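Xylose isomerase domain protein TIM barrel (Planctomyces limnophilus, PDB 3TVA) probably acts as an isomerase of the xylose isomerase-like TIM-barrel family and binds a magnesium ion. Local coordinates at residues Ser18-Leu23 against Pro45-Arg50; Val29-Lys34 against Asp61-Gln66; Thr68-Gly73 against Asp109-Val114; Glu103-Ser108 against Thr141-Thr146. All blocks are in the same frame, centred on the assembly; numbering follows the deposited sequence.

Interaction 1: residues Ser18-Leu23 against Pro45-Arg50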
loop_
_atom_site.group_PDB
_atom_site.type_symbol
_atom_site.label_atom_id
_atom_site.label_comp_id
_atom_site.label_asym_id
_atom_site.label_seq_id
_atom_site.Cartn_x
_atom_site.Cartn_y
_atom_site.Cartn_z
ATOM N N SER A 18 1.702 2.026 -12.097
ATOM C CA SER A 18 1.956 3.465 -12.129
ATOM C C SER A 18 1.516 3.999 -13.481
ATOM O O SER A 18 1.717 3.328 -14.488
ATOM C CB SER A 18 3.455 3.767 -11.964
ATOM O OG SER A 18 3.874 3.651 -10.614
ATOM N N VAL A 19 0.869 5.162 -13.515
ATOM C CA VAL A 19 0.716 5.902 -14.776
ATOM C C VAL A 19 2.026 6.575 -15.217
ATOM O O VAL A 19 2.525 6.354 -16.326
ATOM C CB VAL A 19 -0.364 6.993 -14.655
ATOM C CG1 VAL A 19 -0.499 7.767 -15.977
ATOM C CG2 VAL A 19 -1.684 6.375 -14.231
ATOM N N ASP A 20 2.566 7.411 -14.336
ATOM C CA ASP A 20 3.914 7.960 -14.481
ATOM C C ASP A 20 4.710 7.836 -13.170
ATOM O O ASP A 20 5.682 7.081 -13.090
ATOM C CB ASP A 20 3.890 9.406 -15.010
ATOM C CG ASP A 20 2.798 10.264 -14.364
ATOM O OD1 ASP A 20 2.219 11.123 -15.063
ATOM O OD2 ASP A 20 2.526 10.087 -13.158
ATOM N N ALA A 21 4.277 8.569 -12.143
ATOM C CA ALA A 21 4.963 8.588 -10.851
ATOM C C ALA A 21 4.880 7.236 -10.158
ATOM O O ALA A 21 3.957 6.467 -10.410
ATOM C CB ALA A 21 4.379 9.676 -9.952
ATOM N N GLY A 22 5.836 6.950 -9.277
ATOM C CA GLY A 22 5.814 5.712 -8.510
ATOM C C GLY A 22 6.606 4.563 -9.127
ATOM O O GLY A 22 7.169 4.685 -10.222
ATOM N N LEU A 23 6.666 3.457 -8.389
ATOM C CA LEU A 23 7.439 2.259 -8.758
ATOM C C LEU A 23 6.674 1.086 -9.436
ATOM O O LEU A 23 7.247 0.002 -9.632
ATOM C CB LEU A 23 8.251 1.763 -7.550
ATOM C CG LEU A 23 9.136 2.816 -6.862
ATOM C CD1 LEU A 23 9.931 2.202 -5.709
ATOM C CD2 LEU A 23 10.070 3.527 -7.840
ATOM N N PRO A 45 1.326 15.691 -10.405
ATOM C CA PRO A 45 0.366 16.795 -10.272
ATOM C C PRO A 45 -0.215 17.313 -11.592
ATOM O O PRO A 45 -1.419 17.562 -11.667
ATOM C CB PRO A 45 1.200 17.882 -9.595
ATOM C CG PRO A 45 2.134 17.108 -8.721
ATOM C CD PRO A 45 2.464 15.845 -9.479
ATOM N N HIS A 46 0.620 17.446 -12.618
ATOM C CA HIS A 46 0.176 18.005 -13.894
ATOM C C HIS A 46 -0.711 17.049 -14.692
ATOM O O HIS A 46 -1.420 17.465 -15.605
ATOM C CB HIS A 46 1.372 18.476 -14.735
ATOM C CG HIS A 46 2.522 17.517 -14.751
ATOM N ND1 HIS A 46 3.325 17.296 -13.651
ATOM C CD2 HIS A 46 3.013 16.730 -15.738
ATOM C CE1 HIS A 46 4.256 16.410 -13.957
ATOM N NE2 HIS A 46 4.087 16.049 -15.217
ATOM N N THR A 47 -0.641 15.766 -14.360
ATOM C CA THR A 47 -1.484 14.731 -14.978
ATOM C C THR A 47 -2.722 14.337 -14.165
ATOM O O THR A 47 -3.291 13.266 -14.353
ATOM C CB THR A 47 -0.678 13.549 -15.557
ATOM O OG1 THR A 47 0.267 13.086 -14.590
ATOM C CG2 THR A 47 0.092 14.022 -16.822
ATOM N N ARG A 48 -2.991 15.118 -13.130
ATOM C CA ARG A 48 -4.017 14.824 -12.138
ATOM C C ARG A 48 -5.411 15.450 -12.319
ATOM O O ARG A 48 -6.223 15.404 -11.393
ATOM C CB ARG A 48 -3.481 15.185 -10.758
ATOM C CG ARG A 48 -3.667 14.136 -9.711
ATOM C CD ARG A 48 -3.035 14.647 -8.417
ATOM N NE ARG A 48 -1.755 14.006 -8.165
ATOM C CZ ARG A 48 -0.809 14.498 -7.375
ATOM N NH1 ARG A 48 -0.982 15.667 -6.771
ATOM N NH2 ARG A 48 0.314 13.813 -7.204
ATOM N N THR A 49 -5.681 16.112 -13.438
ATOM C CA THR A 49 -6.956 16.817 -13.565
ATOM C C THR A 49 -8.139 15.879 -13.800
ATOM O O THR A 49 -7.965 14.686 -14.027
ATOM C CB THR A 49 -6.923 17.813 -14.747
ATOM O OG1 THR A 49 -6.872 17.083 -15.983
ATOM C CG2 THR A 49 -5.711 18.727 -14.638
ATOM N N ARG A 50 -9.338 16.449 -13.831
ATOM C CA ARG A 50 -10.538 15.681 -14.094
ATOM C C ARG A 50 -10.502 15.048 -15.493
ATOM O O ARG A 50 -10.943 13.922 -15.684
ATOM C CB ARG A 50 -11.765 16.576 -13.964
ATOM C CG ARG A 50 -13.069 15.806 -14.024
ATOM C CD ARG A 50 -14.268 16.750 -14.009
ATOM N NE ARG A 50 -15.522 16.021 -13.862
ATOM C CZ ARG A 50 -16.671 16.381 -14.426
ATOM N NH1 ARG A 50 -16.733 17.467 -15.189
ATOM N NH2 ARG A 50 -17.763 15.651 -14.232
#
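Asp20 and Thr47 reach for each other from opposite directions, and their contact is made at the two ends: Asp20 OD1 lies 2.8 Å from Thr47 OG1. Both side chains leave the backbone the same way, with CG of Asp20 (chi1 42°) and OG1 of Thr47 (chi1 49°) in the crowded position between the backbone N and the carbonyl carbon, and this turns each polar end toward the other loop. The Thr47 hydroxyl also lies within reach of His44 O. The other carboxylate oxygen, Asp20 OD2, accepts from the backbone N of His44, so that one side chain meets the second loop at two points. With an alanine here in place of Asp20, that His44 amide would probably be left without its acceptor and the Thr47 hydroxyl without its partner on the other loop. The turn carrying Asp20 is itself held by Ser18 OG, which donates to Ala21 O at 2.8 Å, and at Gly22 a side chain would run into Ser18 OG. In the barrel, the pair bridges the loops that follow strands 13-18 and 37-41. Nearby, Val19 rests on Val40 and on Phe56 of helix 50-62, the helix at whose N-cap position Thr49 stands, while Arg48 forms a salt bridge with Glu103 of helix 97-114.

Interaction 2: residues Val29-Lys34 against Asp61-Gln66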
loop_
_atom_site.group_PDB
_atom_site.type_symbol
_atom_site.label_atom_id
_atom_site.label_comp_id
_atom_site.label_asym_id
_atom_site.label_seq_id
_atom_site.Cartn_x
_atom_site.Cartn_y
_atom_site.Cartn_z
ATOM N N VAL A 29 1.190 -3.664 -18.931
ATOM C CA VAL A 29 1.755 -4.902 -18.405
ATOM C C VAL A 29 0.675 -5.691 -17.644
ATOM O O VAL A 29 0.542 -6.911 -17.806
ATOM C CB VAL A 29 2.982 -4.607 -17.505
ATOM C CG1 VAL A 29 3.419 -5.850 -16.753
ATOM C CG2 VAL A 29 4.140 -4.024 -18.349
ATOM N N ALA A 30 -0.109 -4.988 -16.833
ATOM C CA ALA A 30 -1.246 -5.608 -16.143
ATOM C C ALA A 30 -2.184 -6.278 -17.150
ATOM O O ALA A 30 -2.721 -7.354 -16.892
ATOM C CB ALA A 30 -1.988 -4.566 -15.339
ATOM N N GLN A 31 -2.351 -5.634 -18.307
ATOM C CA GLN A 31 -3.183 -6.139 -19.394
ATOM C C GLN A 31 -2.656 -7.434 -19.989
ATOM O O GLN A 31 -3.415 -8.397 -20.175
ATOM C CB GLN A 31 -3.237 -5.109 -20.518
ATOM C CG GLN A 31 -4.326 -4.082 -20.410
ATOM C CD GLN A 31 -4.495 -3.308 -21.707
ATOM O OE1 GLN A 31 -5.254 -3.709 -22.593
ATOM N NE2 GLN A 31 -3.769 -2.204 -21.828
ATOM N N ASP A 32 -1.362 -7.427 -20.308
ATOM C CA ASP A 32 -0.671 -8.596 -20.842
ATOM C C ASP A 32 -0.849 -9.797 -19.906
ATOM O O ASP A 32 -1.135 -10.904 -20.350
ATOM C CB ASP A 32 0.826 -8.296 -21.045
ATOM C CG ASP A 32 1.081 -7.167 -22.052
ATOM O OD1 ASP A 32 0.229 -6.936 -22.937
ATOM O OD2 ASP A 32 2.148 -6.513 -21.965
ATOM N N LEU A 33 -0.693 -9.558 -18.607
ATOM C CA LEU A 33 -0.837 -10.603 -17.584
ATOM C C LEU A 33 -2.300 -10.992 -17.321
ATOM O O LEU A 33 -2.573 -11.985 -16.648
ATOM C CB LEU A 33 -0.188 -10.154 -16.274
ATOM C CG LEU A 33 1.313 -9.898 -16.345
ATOM C CD1 LEU A 33 1.821 -9.342 -15.006
ATOM C CD2 LEU A 33 2.034 -11.178 -16.739
ATOM N N LYS A 34 -3.223 -10.184 -17.839
ATOM C CA LYS A 34 -4.658 -10.449 -17.751
ATOM C C LYS A 34 -5.239 -10.406 -16.338
ATOM O O LYS A 34 -6.275 -11.022 -16.078
ATOM C CB LYS A 34 -5.002 -11.794 -18.415
ATOM C CG LYS A 34 -4.662 -11.868 -19.902
ATOM C CD LYS A 34 -5.006 -13.248 -20.454
ATOM C CE LYS A 34 -4.924 -13.291 -21.973
ATOM N NZ LYS A 34 -3.537 -13.062 -22.460
ATOM N N ASP A 61 -11.285 0.771 -18.254
ATOM C CA ASP A 61 -12.523 0.148 -18.697
ATOM C C ASP A 61 -12.274 -0.689 -19.959
ATOM O O ASP A 61 -12.658 -1.859 -20.023
ATOM C CB ASP A 61 -13.601 1.203 -18.960
ATOM C CG ASP A 61 -14.204 1.766 -17.682
ATOM O OD1 ASP A 61 -13.735 1.412 -16.579
ATOM O OD2 ASP A 61 -15.148 2.580 -17.784
ATOM N N ALA A 62 -11.609 -0.096 -20.948
ATOM C CA ALA A 62 -11.329 -0.803 -22.204
ATOM C C ALA A 62 -10.459 -2.032 -21.958
ATOM O O ALA A 62 -10.549 -3.021 -22.683
ATOM C CB ALA A 62 -10.656 0.128 -23.226
ATOM N N ALA A 63 -9.624 -1.967 -20.926
ATOM C CA ALA A 63 -8.726 -3.075 -20.609
ATOM C C ALA A 63 -9.374 -4.163 -19.731
ATOM O O ALA A 63 -8.755 -5.185 -19.456
ATOM C CB ALA A 63 -7.440 -2.547 -19.957
ATOM N N GLY A 64 -10.609 -3.946 -19.289
ATOM C CA GLY A 64 -11.250 -4.869 -18.362
ATOM C C GLY A 64 -10.646 -4.851 -16.957
ATOM O O GLY A 64 -10.640 -5.864 -16.256
ATOM N N ILE A 65 -10.141 -3.700 -16.530
ATOM C CA ILE A 65 -9.434 -3.634 -15.261
ATOM C C ILE A 65 -10.115 -2.709 -14.259
ATOM O O ILE A 65 -10.422 -1.551 -14.571
ATOM C CB ILE A 65 -7.971 -3.172 -15.463
ATOM C CG1 ILE A 65 -7.148 -4.272 -16.139
ATOM C CG2 ILE A 65 -7.354 -2.750 -14.135
ATOM C CD1 ILE A 65 -5.748 -3.831 -16.539
ATOM N N GLN A 66 -10.308 -3.221 -13.046
ATOM C CA GLN A 66 -10.871 -2.436 -11.952
ATOM C C GLN A 66 -9.769 -1.852 -11.054
ATOM O O GLN A 66 -8.860 -2.564 -10.634
ATOM C CB GLN A 66 -11.828 -3.314 -11.128
ATOM C CG GLN A 66 -12.532 -2.597 -9.984
ATOM C CD GLN A 66 -13.210 -3.574 -9.001
ATOM O OE1 GLN A 66 -13.229 -4.794 -9.218
ATOM N NE2 GLN A 66 -13.754 -3.033 -7.913
#
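Gln31 packing on Ala63, backed by Ala30 against Ile65, is a small, mostly apolar and partly buried contact between the end of helix 27-32 and the turn that leads out of helix 50-62 toward strand 66-71. The amide of Gln31 does the covering. Its chain is extended beyond CG, and the methyl of Ala63 sits over the flat end group: Ala63 CB is 3.5 Å from Gln31 CG and equally far from CD. Beyond them Gln31 OE1 also comes within 3.6 Å of Ala63 CB, so the methyl lies above the amide plane instead of at its rim. Ile65 enters crosswise, at about a right angle to the Gln31 chain, and its CD1 fills the corner between Ala30 CB, 4.0 Å away, and Gln31 CG, 4.1 Å away. With chi1 -71° putting CG1 of Ile65 beside the backbone N and chi2 172° extending the branch, CD1 reaches toward helix 27-32. In a TIM barrel such helix ends lie at the face where the strands begin, opposite the one that usually carries the active site. Both helices here finish in a Schellman motif, closed by Lys34 and Gly64 at positive phi. Were a serine to replace Gln31, the Ala63 methyl would probably lose the amide laid over it, and Ile65 CD1 one wall of its corner. Strand 37-41 backs the apolar pair, since Ala30 and Ile65 both touch Val38, while Val29 and Leu33 face helix 266-287, on Lys270 and Leu273 respectively.

Interaction 3: residues Thr68-Gly73 against Asp109-Val114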
loop_
_atom_site.group_PDB
_atom_site.type_symbol
_atom_site.label_atom_id
_atom_site.label_comp_id
_atom_site.label_asym_id
_atom_site.label_seq_id
_atom_site.Cartn_x
_atom_site.Cartn_y
_atom_site.Cartn_z
ATOM N N THR A 68 -8.716 -0.615 -7.606
ATOM C CA THR A 68 -9.110 -0.784 -6.208
ATOM C C THR A 68 -8.623 0.271 -5.198
ATOM O O THR A 68 -9.327 0.605 -4.262
ATOM C CB THR A 68 -8.818 -2.213 -5.730
ATOM O OG1 THR A 68 -7.410 -2.454 -5.798
ATOM C CG2 THR A 68 -9.549 -3.224 -6.639
ATOM N N VAL A 69 -7.399 0.756 -5.373
ATOM C CA VAL A 69 -6.836 1.769 -4.490
ATOM C C VAL A 69 -5.928 2.682 -5.313
ATOM O O VAL A 69 -5.219 2.222 -6.213
ATOM C CB VAL A 69 -5.961 1.159 -3.336
ATOM C CG1 VAL A 69 -5.492 2.256 -2.392
ATOM C CG2 VAL A 69 -6.693 0.053 -2.537
ATOM N N ILE A 70 -5.952 3.979 -5.015
ATOM C CA ILE A 70 -4.979 4.896 -5.596
ATOM C C ILE A 70 -4.027 5.410 -4.511
ATOM O O ILE A 70 -4.461 5.974 -3.515
ATOM C CB ILE A 70 -5.673 6.061 -6.354
ATOM C CG1 ILE A 70 -6.388 5.486 -7.593
ATOM C CG2 ILE A 70 -4.635 7.123 -6.731
ATOM C CD1 ILE A 70 -7.291 6.449 -8.330
ATOM N N PHE A 71 -2.729 5.202 -4.701
ATOM C CA PHE A 71 -1.747 5.472 -3.653
ATOM C C PHE A 71 -1.101 6.839 -3.790
ATOM O O PHE A 71 -0.735 7.250 -4.884
ATOM C CB PHE A 71 -0.653 4.379 -3.653
ATOM C CG PHE A 71 -0.764 3.419 -2.501
ATOM C CD1 PHE A 71 -1.594 2.317 -2.576
ATOM C CD2 PHE A 71 -0.053 3.638 -1.329
ATOM C CE1 PHE A 71 -1.708 1.438 -1.506
ATOM C CE2 PHE A 71 -0.164 2.770 -0.260
ATOM C CZ PHE A 71 -0.993 1.666 -0.351
ATOM N N GLY A 72 -0.962 7.547 -2.677
ATOM C CA GLY A 72 -0.193 8.777 -2.676
ATOM C C GLY A 72 1.305 8.529 -2.646
ATOM O O GLY A 72 1.776 7.505 -2.164
ATOM N N GLY A 73 2.052 9.482 -3.179
ATOM C CA GLY A 73 3.503 9.505 -3.098
ATOM C C GLY A 73 3.849 10.940 -3.437
ATOM O O GLY A 73 3.080 11.605 -4.137
ATOM N N ASP A 109 -9.612 13.708 -4.791
ATOM C CA ASP A 109 -10.425 14.239 -5.892
ATOM C C ASP A 109 -10.250 13.407 -7.181
ATOM O O ASP A 109 -11.219 13.036 -7.831
ATOM C CB ASP A 109 -10.074 15.717 -6.180
ATOM C CG ASP A 109 -10.387 16.637 -5.012
ATOM O OD1 ASP A 109 -11.155 16.232 -4.106
ATOM O OD2 ASP A 109 -9.855 17.774 -4.988
ATOM N N PHE A 110 -9.006 13.113 -7.537
ATOM C CA PHE A 110 -8.708 12.303 -8.718
ATOM C C PHE A 110 -9.329 10.904 -8.622
ATOM O O PHE A 110 -9.940 10.413 -9.590
ATOM C CB PHE A 110 -7.188 12.202 -8.894
ATOM C CG PHE A 110 -6.753 11.360 -10.071
ATOM C CD1 PHE A 110 -6.436 10.018 -9.902
ATOM C CD2 PHE A 110 -6.625 11.922 -11.334
ATOM C CE1 PHE A 110 -6.019 9.235 -10.976
ATOM C CE2 PHE A 110 -6.207 11.145 -12.418
ATOM C CZ PHE A 110 -5.910 9.799 -12.237
ATOM N N ALA A 111 -9.170 10.257 -7.465
ATOM C CA ALA A 111 -9.755 8.928 -7.249
ATOM C C ALA A 111 -11.293 8.951 -7.384
ATOM O O ALA A 111 -11.902 8.019 -7.911
ATOM C CB ALA A 111 -9.360 8.384 -5.871
ATOM N N SER A 112 -11.911 10.026 -6.910
ATOM C CA SER A 112 -13.359 10.194 -7.058
ATOM C C SER A 112 -13.799 10.302 -8.535
ATOM O O SER A 112 -14.771 9.685 -8.946
ATOM C CB SER A 112 -13.827 11.418 -6.267
ATOM O OG SER A 112 -15.217 11.593 -6.406
ATOM N N TRP A 113 -13.073 11.079 -9.329
ATOM C CA TRP A 113 -13.346 11.180 -10.761
ATOM C C TRP A 113 -13.122 9.841 -11.486
ATOM O O TRP A 113 -13.837 9.495 -12.418
ATOM C CB TRP A 113 -12.468 12.270 -11.374
ATOM C CG TRP A 113 -12.750 13.650 -10.873
ATOM C CD1 TRP A 113 -13.978 14.188 -10.587
ATOM C CD2 TRP A 113 -11.786 14.688 -10.608
ATOM N NE1 TRP A 113 -13.835 15.496 -10.169
ATOM C CE2 TRP A 113 -12.503 15.824 -10.166
ATOM C CE3 TRP A 113 -10.390 14.770 -10.712
ATOM C CZ2 TRP A 113 -11.865 17.031 -9.818
ATOM C CZ3 TRP A 113 -9.758 15.967 -10.366
ATOM C CH2 TRP A 113 -10.499 17.082 -9.927
ATOM N N VAL A 114 -12.133 9.085 -11.031
ATOM C CA VAL A 114 -11.834 7.768 -11.580
ATOM C C VAL A 114 -12.892 6.739 -11.174
ATOM O O VAL A 114 -13.151 5.789 -11.914
ATOM C CB VAL A 114 -10.406 7.301 -11.149
ATOM C CG1 VAL A 114 -10.199 5.819 -11.387
ATOM C CG2 VAL A 114 -9.346 8.107 -11.907
#
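Ile70 points its CD1 at the helix residues Phe110, Ala111 and Val114, joining strand and helix within a beta-alpha-beta crossover of the TIM barrel: strand 66-71 leads by way of helix 97-114 to the parallel strand 118-121. The helix runs back over the strand at 150°, their short axes 9.4 Å apart. One side chain carries the strand's share of the contact. CG1 of Ile70 stands beside the backbone N (chi1 -67°) and CD1 continues in an extended line (chi2 171°), so the branch projects straight toward the helix, where CD1 comes within 3.7 Å of Ala111 CA. The small side chain of Ala111 probably permits this close approach, with Ala111 CB itself 3.8 Å from CD1. Phe110 closes a flank. With CG anti to the backbone N, its ring swings out beside Ile70 and presents its edge, CD1 and CE1 each 4.0 Å from Ile70 CD1, instead of lying flat on it. Val114, one turn on, adds its CG1 at the longer distance of 4.3 Å. The alternation of the strand sends the flanking side chains the other way: Val69 touches His156, and the ring of Phe71 meets that of His211, a magnesium ligand, though the Ile70 side chain is about 14 Å from the ion. Helix 50-62 adds a further neighbour, Ala53, against Phe110 and Val114. Within the helix, Val114 CG2 rests 3.6 Å above one face of the Phe110 ring, offset toward its rim.

Interaction 4: residues Glu103-Ser108 against Thr141-Thr146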
loop_
_atom_site.group_PDB
_atom_site.type_symbol
_atom_site.label_atom_id
_atom_site.label_comp_id
_atom_site.label_asym_id
_atom_site.label_seq_id
_atom_site.Cartn_x
_atom_site.Cartn_y
_atom_site.Cartn_z
ATOM N N GLU A 103 -1.855 17.671 -1.368
ATOM C CA GLU A 103 -1.703 16.687 -2.433
ATOM C C GLU A 103 -2.589 15.459 -2.229
ATOM O O GLU A 103 -3.164 14.960 -3.195
ATOM C CB GLU A 103 -0.253 16.238 -2.581
ATOM C CG GLU A 103 0.593 17.152 -3.409
ATOM C CD GLU A 103 1.768 16.416 -4.025
ATOM O OE1 GLU A 103 2.910 16.655 -3.580
ATOM O OE2 GLU A 103 1.548 15.590 -4.945
HETATM N N MSE A 104 -2.696 14.964 -0.994
HETATM C CA MSE A 104 -3.541 13.781 -0.730
HETATM C C MSE A 104 -5.004 14.116 -1.016
HETATM O O MSE A 104 -5.777 13.268 -1.480
HETATM C CB MSE A 104 -3.414 13.288 0.726
HETATM C CG MSE A 104 -2.274 12.325 0.995
HETATM SE SE MSE A 104 -2.259 10.747 -0.169
HETATM C CE MSE A 104 -3.949 9.988 0.276
ATOM N N LYS A 105 -5.394 15.348 -0.719
ATOM C CA LYS A 105 -6.749 15.778 -1.065
ATOM C C LYS A 105 -6.992 15.864 -2.578
ATOM O O LYS A 105 -8.063 15.501 -3.037
ATOM C CB LYS A 105 -7.126 17.080 -0.368
ATOM C CG LYS A 105 -7.221 16.928 1.158
ATOM C CD LYS A 105 -7.575 18.260 1.811
ATOM C CE LYS A 105 -7.443 18.165 3.324
ATOM N NZ LYS A 105 -7.723 19.467 3.961
ATOM N N GLU A 106 -6.011 16.326 -3.349
ATOM C CA GLU A 106 -6.128 16.284 -4.814
ATOM C C GLU A 106 -6.167 14.847 -5.323
ATOM O O GLU A 106 -6.842 14.548 -6.296
ATOM C CB GLU A 106 -4.940 16.960 -5.488
ATOM C CG GLU A 106 -4.820 18.438 -5.286
ATOM C CD GLU A 106 -3.469 18.935 -5.788
ATOM O OE1 GLU A 106 -2.891 19.843 -5.138
ATOM O OE2 GLU A 106 -2.983 18.389 -6.820
ATOM N N ILE A 107 -5.411 13.963 -4.678
ATOM C CA ILE A 107 -5.415 12.561 -5.068
ATOM C C ILE A 107 -6.782 11.940 -4.760
ATOM O O ILE A 107 -7.312 11.159 -5.553
ATOM C CB ILE A 107 -4.232 11.799 -4.425
ATOM C CG1 ILE A 107 -2.927 12.199 -5.139
ATOM C CG2 ILE A 107 -4.434 10.285 -4.505
ATOM C CD1 ILE A 107 -1.672 11.930 -4.307
ATOM N N SER A 108 -7.366 12.328 -3.628
ATOM C CA SER A 108 -8.749 11.953 -3.305
ATOM C C SER A 108 -9.745 12.448 -4.363
ATOM O O SER A 108 -10.615 11.691 -4.793
ATOM C CB SER A 108 -9.132 12.477 -1.912
ATOM O OG SER A 108 -10.497 12.217 -1.617
ATOM N N THR A 141 -4.826 13.840 9.941
ATOM C CA THR A 141 -5.363 12.563 9.464
ATOM C C THR A 141 -6.890 12.611 9.448
ATOM O O THR A 141 -7.517 12.231 8.455
ATOM C CB THR A 141 -4.819 11.351 10.288
ATOM O OG1 THR A 141 -3.388 11.376 10.260
ATOM C CG2 THR A 141 -5.277 10.009 9.695
ATOM N N GLN A 142 -7.479 13.100 10.538
ATOM C CA GLN A 142 -8.929 13.301 10.633
ATOM C C GLN A 142 -9.434 14.228 9.534
ATOM O O GLN A 142 -10.473 13.987 8.901
ATOM C CB GLN A 142 -9.306 13.833 12.034
ATOM C CG GLN A 142 -9.102 12.770 13.112
ATOM C CD GLN A 142 -9.315 13.270 14.531
ATOM O OE1 GLN A 142 -9.021 14.423 14.850
ATOM N NE2 GLN A 142 -9.801 12.384 15.405
ATOM N N ASP A 143 -8.671 15.284 9.290
ATOM C CA ASP A 143 -9.000 16.239 8.245
ATOM C C ASP A 143 -9.013 15.582 6.858
ATOM O O ASP A 143 -9.932 15.795 6.064
ATOM C CB ASP A 143 -7.991 17.390 8.293
ATOM C CG ASP A 143 -8.258 18.450 7.251
ATOM O OD1 ASP A 143 -9.424 18.879 7.111
ATOM O OD2 ASP A 143 -7.294 18.860 6.571
ATOM N N LEU A 144 -7.990 14.786 6.558
ATOM C CA LEU A 144 -7.971 14.047 5.300
ATOM C C LEU A 144 -9.128 13.039 5.220
ATOM O O LEU A 144 -9.726 12.844 4.155
ATOM C CB LEU A 144 -6.631 13.334 5.133
ATOM C CG LEU A 144 -6.460 12.415 3.919
ATOM C CD1 LEU A 144 -6.682 13.160 2.578
ATOM C CD2 LEU A 144 -5.068 11.770 3.970
ATOM N N LEU A 145 -9.444 12.398 6.346
ATOM C CA LEU A 145 -10.532 11.417 6.378
ATOM C C LEU A 145 -11.893 12.048 6.096
ATOM O O LEU A 145 -12.746 11.445 5.440
ATOM C CB LEU A 145 -10.543 10.675 7.718
ATOM C CG LEU A 145 -9.414 9.640 7.743
ATOM C CD1 LEU A 145 -9.029 9.341 9.171
ATOM C CD2 LEU A 145 -9.839 8.362 7.004
ATOM N N THR A 146 -12.086 13.271 6.564
ATOM C CA THR A 146 -13.332 14.002 6.287
ATOM C C THR A 146 -13.452 14.273 4.787
ATOM O O THR A 146 -14.525 14.111 4.194
ATOM C CB THR A 146 -13.367 15.331 7.064
ATOM O OG1 THR A 146 -13.429 15.042 8.462
ATOM C CG2 THR A 146 -14.588 16.240 6.654
#
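Lys105 meets Asp143 in a salt bridge at the outer side of two adjacent helices, while Met104 and Leu144 pack on the inner side. The lysine chain, extended beyond CG, crosses Asp143 at about a right angle and puts NZ 2.7 Å from Asp143 OD2. The ammonium approaches on the syn side but 32° out of the carboxylate plane, and OD1 stays 3.6 Å from NZ, so the grip is one-sided. Leu144, its CG anti to the backbone N (chi1 175°), spreads both methyls over Met104 CB: CD1 at 3.8 Å and CD2 at 3.9 Å. The same CD1 also lies 4.1 Å from Lys105 CG, which joins the apolar and charged halves. Met104, a selenomethionine here, has its chain bent at chi2 and chi3 and rests on Ile119 and Leu121 of strand 118-121. Further along, Ser108 and Lys105 both touch His147, and Ser108 OG hydrogen-bonds Gln153 OE1. The axes of segments 103-108 and 141-146 run nearly parallel, 20° apart and 10.2 Å at closest approach, the side-by-side packing of successive outer helices in a TIM barrel.

The four contacts follow the first half of the barrel. Along the chain, the segments of interactions 1 and 2 alternate, as do those of interactions 3 and 4, and interaction 1 closes before interaction 3 opens. Helix 97-114 serves both interactions 3 and 4, whose centres are 11 Å apart, with Gly72 packed on Met104 between them. Interaction 1, centred 10 Å from interaction 3, leans on the same helix through Arg48 and Arg50. Interactions 1, 3 and 4 thus touch one another around helix 97-114. Interaction 2 stands apart at the strand-start end of the barrel, its centre 28 Å from that of interaction 4, and adjoins interaction 3 only in sequence, through strand 66-71.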